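Local coordinates for CRISPR-associated protein, Cse1 family (Acidimicrobium ferrooxidans, PDB 4H3T) that probably serves as the large Cse1 subunit of the type I-E CRISPR Cascade complex, which recognises invading DNA in prokaryotic immunity, at residues 414-427 and 510-524. The protein carries 1 engineered substitution. Residues are numbered along the deposited sequence; the frame is centred on the assembly and turned at random.
Sequences QALGYVAEARYLSY and QAFAGVAGEDRFRRM
The ring of Y418 lies with one face under the aliphatic start of R520, whose CB sits 3.9 Å from the ring centroid in a CH-pi contact. SE of M524, a selenomethionine, comes to the edge of the Y418 ring in a Met-aromatic contact, 4.0 Å from CE2 of Y418, while its methyl ends against the amide of Q414. At G517 the two backbones come close: CB of Y418 rests 3.5 Å from O of G517, and a CB on that glycine would collide with the carbonyl of Y418. F521, its CG anti to the backbone N (chi1 154°), swings its ring alongside L416, where CE1 of F521 meets CD2 of L416 at 3.7 Å, and presents its edge to the backbone of A415. R520 runs out extended, but its NH1 stays 4.3 Å from OE2 of E421, and a water bridges the two; R452 forms the salt bridge to E421, and the carbonyl of H438 takes NH2 of R520.

At the other end, Q510, the N-cap residue, bends at chi2 (-60°) and gives both N-H groups of NE2 to the turn: one to O of A422 at 2.9 Å, the other almost straight (176°) to a lone pair of L425 O, also at 2.9 Å. A second water links L425 O to OE1 of Q510. With alanine in its place the carbonyls of A422 and L425 would probably both lose their side-chain amide donor, leaving the turn tied to this helix end mainly by apolar packing. Beside these two bonds CB of L425 packs on CB of A513, 3.7 Å away.

Helices 397-415, 445-473, 481-504 and 511-532 form the C-terminal four-helix bundle, as in other Cse1 proteins; here the run from the first into strand 426-427 lies along the start of the last, with helix 481-504 touching L416, V419 and F521, and strand 438-439 against L425 and A516.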
loop_
_atom_site.group_PDB
_atom_site.type_symbol
_atom_site.label_atom_id
_atom_site.label_comp_id
_atom_site.label_asym_id
_atom_site.label_seq_id
_atom_site.Cartn_x
_atom_site.Cartn_y
_atom_site.Cartn_z
ATOM N N GLN A 414 1.209 -15.431 22.589
ATOM C CA GLN A 414 1.276 -16.883 22.615
ATOM C C GLN A 414 1.175 -17.361 24.061
ATOM O O GLN A 414 0.388 -18.259 24.348
ATOM C CB GLN A 414 2.554 -17.342 21.977
ATOM C CG GLN A 414 2.632 -18.882 21.778
ATOM C CD GLN A 414 3.953 -19.366 21.214
ATOM O OE1 GLN A 414 4.775 -18.592 20.698
ATOM N NE2 GLN A 414 4.210 -20.665 21.353
ATOM N N ALA A 415 1.911 -16.731 24.995
ATOM C CA ALA A 415 1.818 -17.086 26.418
ATOM C C ALA A 415 0.384 -16.980 26.962
ATOM O O ALA A 415 -0.055 -17.794 27.780
ATOM C CB ALA A 415 2.734 -16.214 27.239
ATOM N N LEU A 416 -0.328 -15.963 26.547
ATOM C CA LEU A 416 -1.732 -15.791 26.937
ATOM C C LEU A 416 -2.637 -16.923 26.479
ATOM O O LEU A 416 -3.714 -17.075 27.037
ATOM C CB LEU A 416 -2.273 -14.478 26.417
ATOM C CG LEU A 416 -1.922 -13.240 27.285
ATOM C CD1 LEU A 416 -2.291 -11.979 26.566
ATOM C CD2 LEU A 416 -2.679 -13.300 28.647
ATOM N N GLY A 417 -2.224 -17.708 25.492
ATOM C CA GLY A 417 -3.009 -18.831 25.028
ATOM C C GLY A 417 -3.303 -19.832 26.151
ATOM O O GLY A 417 -4.345 -20.449 26.143
ATOM N N TYR A 418 -2.370 -20.036 27.102
ATOM C CA TYR A 418 -2.561 -20.977 28.225
ATOM C C TYR A 418 -3.704 -20.514 29.125
ATOM O O TYR A 418 -4.392 -21.315 29.665
ATOM C CB TYR A 418 -1.275 -21.053 29.013
ATOM C CG TYR A 418 -0.171 -21.643 28.204
ATOM C CD1 TYR A 418 -0.232 -22.961 27.774
ATOM C CD2 TYR A 418 0.951 -20.884 27.856
ATOM C CE1 TYR A 418 0.781 -23.518 27.013
ATOM C CE2 TYR A 418 1.976 -21.427 27.090
ATOM C CZ TYR A 418 1.900 -22.759 26.690
ATOM O OH TYR A 418 2.888 -23.365 25.943
ATOM N N VAL A 419 -3.951 -19.210 29.221
ATOM C CA VAL A 419 -5.057 -18.665 29.998
ATOM C C VAL A 419 -6.339 -18.763 29.155
ATOM O O VAL A 419 -7.403 -19.093 29.690
ATOM C CB VAL A 419 -4.729 -17.194 30.443
ATOM C CG1 VAL A 419 -5.975 -16.465 30.941
ATOM C CG2 VAL A 419 -3.645 -17.214 31.498
ATOM N N ALA A 420 -6.262 -18.443 27.849
ATOM C CA ALA A 420 -7.446 -18.474 26.958
ATOM C C ALA A 420 -8.080 -19.873 26.926
ATOM O O ALA A 420 -9.295 -20.021 26.880
ATOM C CB ALA A 420 -7.043 -18.080 25.555
ATOM N N GLU A 421 -7.255 -20.878 26.957
ATOM C CA GLU A 421 -7.755 -22.247 26.879
ATOM C C GLU A 421 -8.219 -22.830 28.228
ATOM O O GLU A 421 -8.702 -23.979 28.253
ATOM C CB GLU A 421 -6.675 -23.142 26.273
ATOM C CG GLU A 421 -5.535 -23.477 27.193
ATOM C CD GLU A 421 -4.437 -24.232 26.486
ATOM O OE1 GLU A 421 -4.511 -24.369 25.248
ATOM O OE2 GLU A 421 -3.512 -24.706 27.179
ATOM N N ALA A 422 -7.981 -22.111 29.360
ATOM C CA ALA A 422 -8.299 -22.628 30.683
ATOM C C ALA A 422 -9.755 -23.067 30.802
ATOM O O ALA A 422 -10.029 -24.086 31.427
ATOM C CB ALA A 422 -8.001 -21.578 31.761
ATOM N N ARG A 423 -10.675 -22.340 30.210
ATOM C CA ARG A 423 -12.092 -22.740 30.292
ATOM C C ARG A 423 -12.390 -24.119 29.596
ATOM O O ARG A 423 -13.421 -24.698 29.858
ATOM C CB ARG A 423 -12.999 -21.628 29.750
ATOM C CG ARG A 423 -13.221 -21.490 28.285
ATOM C CD ARG A 423 -13.742 -20.046 27.960
ATOM N NE ARG A 423 -12.557 -19.218 27.756
ATOM C CZ ARG A 423 -12.350 -18.316 26.807
ATOM N NH1 ARG A 423 -11.170 -17.734 26.696
ATOM N NH2 ARG A 423 -13.330 -17.978 25.960
ATOM N N TYR A 424 -11.487 -24.632 28.787
ATOM C CA TYR A 424 -11.672 -25.885 28.042
ATOM C C TYR A 424 -10.759 -26.965 28.551
ATOM O O TYR A 424 -10.739 -28.048 28.012
ATOM C CB TYR A 424 -11.390 -25.658 26.521
ATOM C CG TYR A 424 -12.206 -24.541 25.922
ATOM C CD1 TYR A 424 -13.596 -24.566 25.972
ATOM C CD2 TYR A 424 -11.596 -23.401 25.425
ATOM C CE1 TYR A 424 -14.352 -23.478 25.558
ATOM C CE2 TYR A 424 -12.338 -22.331 24.973
ATOM C CZ TYR A 424 -13.722 -22.396 24.990
ATOM O OH TYR A 424 -14.459 -21.338 24.551
ATOM N N LEU A 425 -9.919 -26.657 29.523
ATOM C CA LEU A 425 -8.980 -27.648 30.010
ATOM C C LEU A 425 -9.653 -28.737 30.849
ATOM O O LEU A 425 -10.621 -28.474 31.582
ATOM C CB LEU A 425 -7.937 -26.938 30.867
ATOM C CG LEU A 425 -6.579 -27.527 30.916
ATOM C CD1 LEU A 425 -5.840 -27.266 29.648
ATOM C CD2 LEU A 425 -5.774 -26.943 32.116
ATOM N N SER A 426 -9.143 -29.972 30.665
ATOM C CA SER A 426 -9.479 -31.204 31.405
ATOM C C SER A 426 -8.385 -31.503 32.383
ATOM O O SER A 426 -7.267 -31.046 32.188
ATOM C CB SER A 426 -9.574 -32.420 30.443
ATOM O OG SER A 426 -10.836 -32.310 29.821
ATOM N N TYR A 427 -8.699 -32.325 33.404
ATOM C CA TYR A 427 -7.758 -32.946 34.310
ATOM C C TYR A 427 -7.943 -34.448 34.036
ATOM O O TYR A 427 -8.902 -35.040 34.494
ATOM C CB TYR A 427 -7.957 -32.578 35.775
ATOM C CG TYR A 427 -6.855 -33.157 36.625
ATOM C CD1 TYR A 427 -5.604 -32.559 36.670
ATOM C CD2 TYR A 427 -7.059 -34.304 37.377
ATOM C CE1 TYR A 427 -4.596 -33.064 37.462
ATOM C CE2 TYR A 427 -6.044 -34.840 38.162
ATOM C CZ TYR A 427 -4.819 -34.210 38.218
ATOM O OH TYR A 427 -3.822 -34.730 38.991
ATOM N N GLN A 510 -13.355 -25.002 36.886
ATOM C CA GLN A 510 -12.171 -24.714 36.065
ATOM C C GLN A 510 -11.137 -23.946 36.876
ATOM O O GLN A 510 -10.109 -23.578 36.303
ATOM C CB GLN A 510 -12.537 -23.962 34.790
ATOM C CG GLN A 510 -13.473 -24.737 33.844
ATOM C CD GLN A 510 -12.859 -26.054 33.370
ATOM O OE1 GLN A 510 -13.443 -27.137 33.534
ATOM N NE2 GLN A 510 -11.711 -25.992 32.717
ATOM N N ALA A 511 -11.258 -23.911 38.229
ATOM C CA ALA A 511 -10.250 -23.238 39.082
ATOM C C ALA A 511 -8.846 -23.840 38.859
ATOM O O ALA A 511 -7.870 -23.131 38.727
ATOM C CB ALA A 511 -10.646 -23.343 40.563
ATOM N N PHE A 512 -8.766 -25.162 38.781
ATOM C CA PHE A 512 -7.514 -25.884 38.595
ATOM C C PHE A 512 -6.835 -25.466 37.282
ATOM O O PHE A 512 -5.609 -25.388 37.211
ATOM C CB PHE A 512 -7.794 -27.428 38.614
ATOM C CG PHE A 512 -8.299 -27.979 37.285
ATOM C CD1 PHE A 512 -7.426 -28.554 36.381
ATOM C CD2 PHE A 512 -9.604 -27.750 36.871
ATOM C CE1 PHE A 512 -7.855 -28.937 35.116
ATOM C CE2 PHE A 512 -10.052 -28.196 35.640
ATOM C CZ PHE A 512 -9.181 -28.794 34.769
ATOM N N ALA A 513 -7.658 -25.166 36.251
ATOM C CA ALA A 513 -7.224 -24.803 34.911
ATOM C C ALA A 513 -6.686 -23.397 34.909
ATOM O O ALA A 513 -5.706 -23.113 34.217
ATOM C CB ALA A 513 -8.383 -24.966 33.927
ATOM N N GLY A 514 -7.245 -22.539 35.758
ATOM C CA GLY A 514 -6.710 -21.196 35.956
ATOM C C GLY A 514 -5.351 -21.214 36.615
ATOM O O GLY A 514 -4.457 -20.452 36.245
ATOM N N VAL A 515 -5.160 -22.107 37.577
ATOM C CA VAL A 515 -3.869 -22.255 38.282
ATOM C C VAL A 515 -2.803 -22.755 37.269
ATOM O O VAL A 515 -1.773 -22.117 37.087
ATOM C CB VAL A 515 -3.975 -23.178 39.523
ATOM C CG1 VAL A 515 -2.581 -23.508 40.119
ATOM C CG2 VAL A 515 -4.881 -22.564 40.606
ATOM N N ALA A 516 -3.112 -23.832 36.532
ATOM C CA ALA A 516 -2.163 -24.383 35.550
ATOM C C ALA A 516 -1.887 -23.365 34.425
ATOM O O ALA A 516 -0.755 -23.175 34.033
ATOM C CB ALA A 516 -2.698 -25.678 34.961
ATOM N N GLY A 517 -2.942 -22.772 33.900
ATOM C CA GLY A 517 -2.880 -21.798 32.825
ATOM C C GLY A 517 -2.072 -20.562 33.169
ATOM O O GLY A 517 -1.181 -20.180 32.410
ATOM N N GLU A 518 -2.327 -19.977 34.338
ATOM C CA GLU A 518 -1.575 -18.817 34.792
ATOM C C GLU A 518 -0.079 -19.173 34.952
ATOM O O GLU A 518 0.781 -18.370 34.576
ATOM C CB GLU A 518 -2.126 -18.240 36.118
ATOM C CG GLU A 518 -1.436 -16.915 36.501
ATOM C CD GLU A 518 -1.978 -16.107 37.660
ATOM O OE1 GLU A 518 -1.443 -14.999 37.898
ATOM O OE2 GLU A 518 -2.898 -16.588 38.358
ATOM N N ASP A 519 0.226 -20.356 35.501
ATOM C CA ASP A 519 1.627 -20.776 35.723
ATOM C C ASP A 519 2.363 -20.928 34.398
ATOM O O ASP A 519 3.465 -20.426 34.264
ATOM C CB ASP A 519 1.677 -22.077 36.522
ATOM C CG ASP A 519 3.105 -22.515 36.855
ATOM O OD1 ASP A 519 3.838 -21.727 37.476
ATOM O OD2 ASP A 519 3.529 -23.546 36.347
ATOM N N ARG A 520 1.726 -21.571 33.404
ATOM C CA ARG A 520 2.297 -21.742 32.067
ATOM C C ARG A 520 2.493 -20.380 31.380
ATOM O O ARG A 520 3.510 -20.159 30.771
ATOM C CB ARG A 520 1.403 -22.639 31.221
ATOM C CG ARG A 520 1.377 -24.100 31.685
ATOM C CD ARG A 520 0.198 -24.857 31.102
ATOM N NE ARG A 520 0.318 -26.283 31.384
ATOM C CZ ARG A 520 -0.513 -27.246 30.997
ATOM N NH1 ARG A 520 -1.636 -26.951 30.355
ATOM N NH2 ARG A 520 -0.222 -28.515 31.239
ATOM N N PHE A 521 1.514 -19.505 31.460
ATOM C CA PHE A 521 1.571 -18.129 30.902
ATOM C C PHE A 521 2.765 -17.369 31.518
ATOM O O PHE A 521 3.615 -16.806 30.808
ATOM C CB PHE A 521 0.218 -17.383 31.172
ATOM C CG PHE A 521 0.259 -15.874 31.236
ATOM C CD1 PHE A 521 0.517 -15.127 30.102
ATOM C CD2 PHE A 521 0.167 -15.210 32.451
ATOM C CE1 PHE A 521 0.617 -13.751 30.164
ATOM C CE2 PHE A 521 0.229 -13.818 32.507
ATOM C CZ PHE A 521 0.493 -13.104 31.368
ATOM N N ARG A 522 2.834 -17.375 32.829
ATOM C CA ARG A 522 3.876 -16.632 33.536
ATOM C C ARG A 522 5.309 -17.195 33.236
ATOM O O ARG A 522 6.247 -16.394 33.065
ATOM C CB ARG A 522 3.565 -16.599 35.060
ATOM C CG ARG A 522 4.483 -15.751 35.907
ATOM C CD ARG A 522 4.442 -16.129 37.388
ATOM N NE ARG A 522 5.418 -17.189 37.680
ATOM C CZ ARG A 522 5.152 -18.458 38.005
ATOM N NH1 ARG A 522 3.889 -18.875 38.139
ATOM N NH2 ARG A 522 6.143 -19.312 38.225
ATOM N N ARG A 523 5.467 -18.528 33.117
ATOM C CA ARG A 523 6.772 -19.113 32.802
ATOM C C ARG A 523 7.192 -18.768 31.356
ATOM O O ARG A 523 8.359 -18.491 31.106
ATOM C CB ARG A 523 6.801 -20.670 32.997
ATOM C CG ARG A 523 6.811 -21.117 34.471
ATOM C CD ARG A 523 6.821 -22.681 34.736
ATOM N NE ARG A 523 6.534 -23.454 33.503
ATOM C CZ ARG A 523 5.431 -24.164 33.211
ATOM N NH1 ARG A 523 4.451 -24.296 34.101
ATOM N NH2 ARG A 523 5.316 -24.766 32.034
HETATM N N MSE A 524 6.260 -18.846 30.422
HETATM C CA MSE A 524 6.571 -18.529 29.035
HETATM C C MSE A 524 6.935 -17.053 28.893
HETATM O O MSE A 524 7.917 -16.710 28.236
HETATM C CB MSE A 524 5.425 -18.864 28.108
HETATM C CG MSE A 524 5.779 -18.505 26.667
HETATM SE SE MSE A 524 4.730 -19.201 25.193
HETATM C CE MSE A 524 5.785 -18.036 23.915
HETATM O O HOH W 1 -2.988 -24.414 29.844
HETATM O O HOH W 2 -13.379 -29.156 31.608
#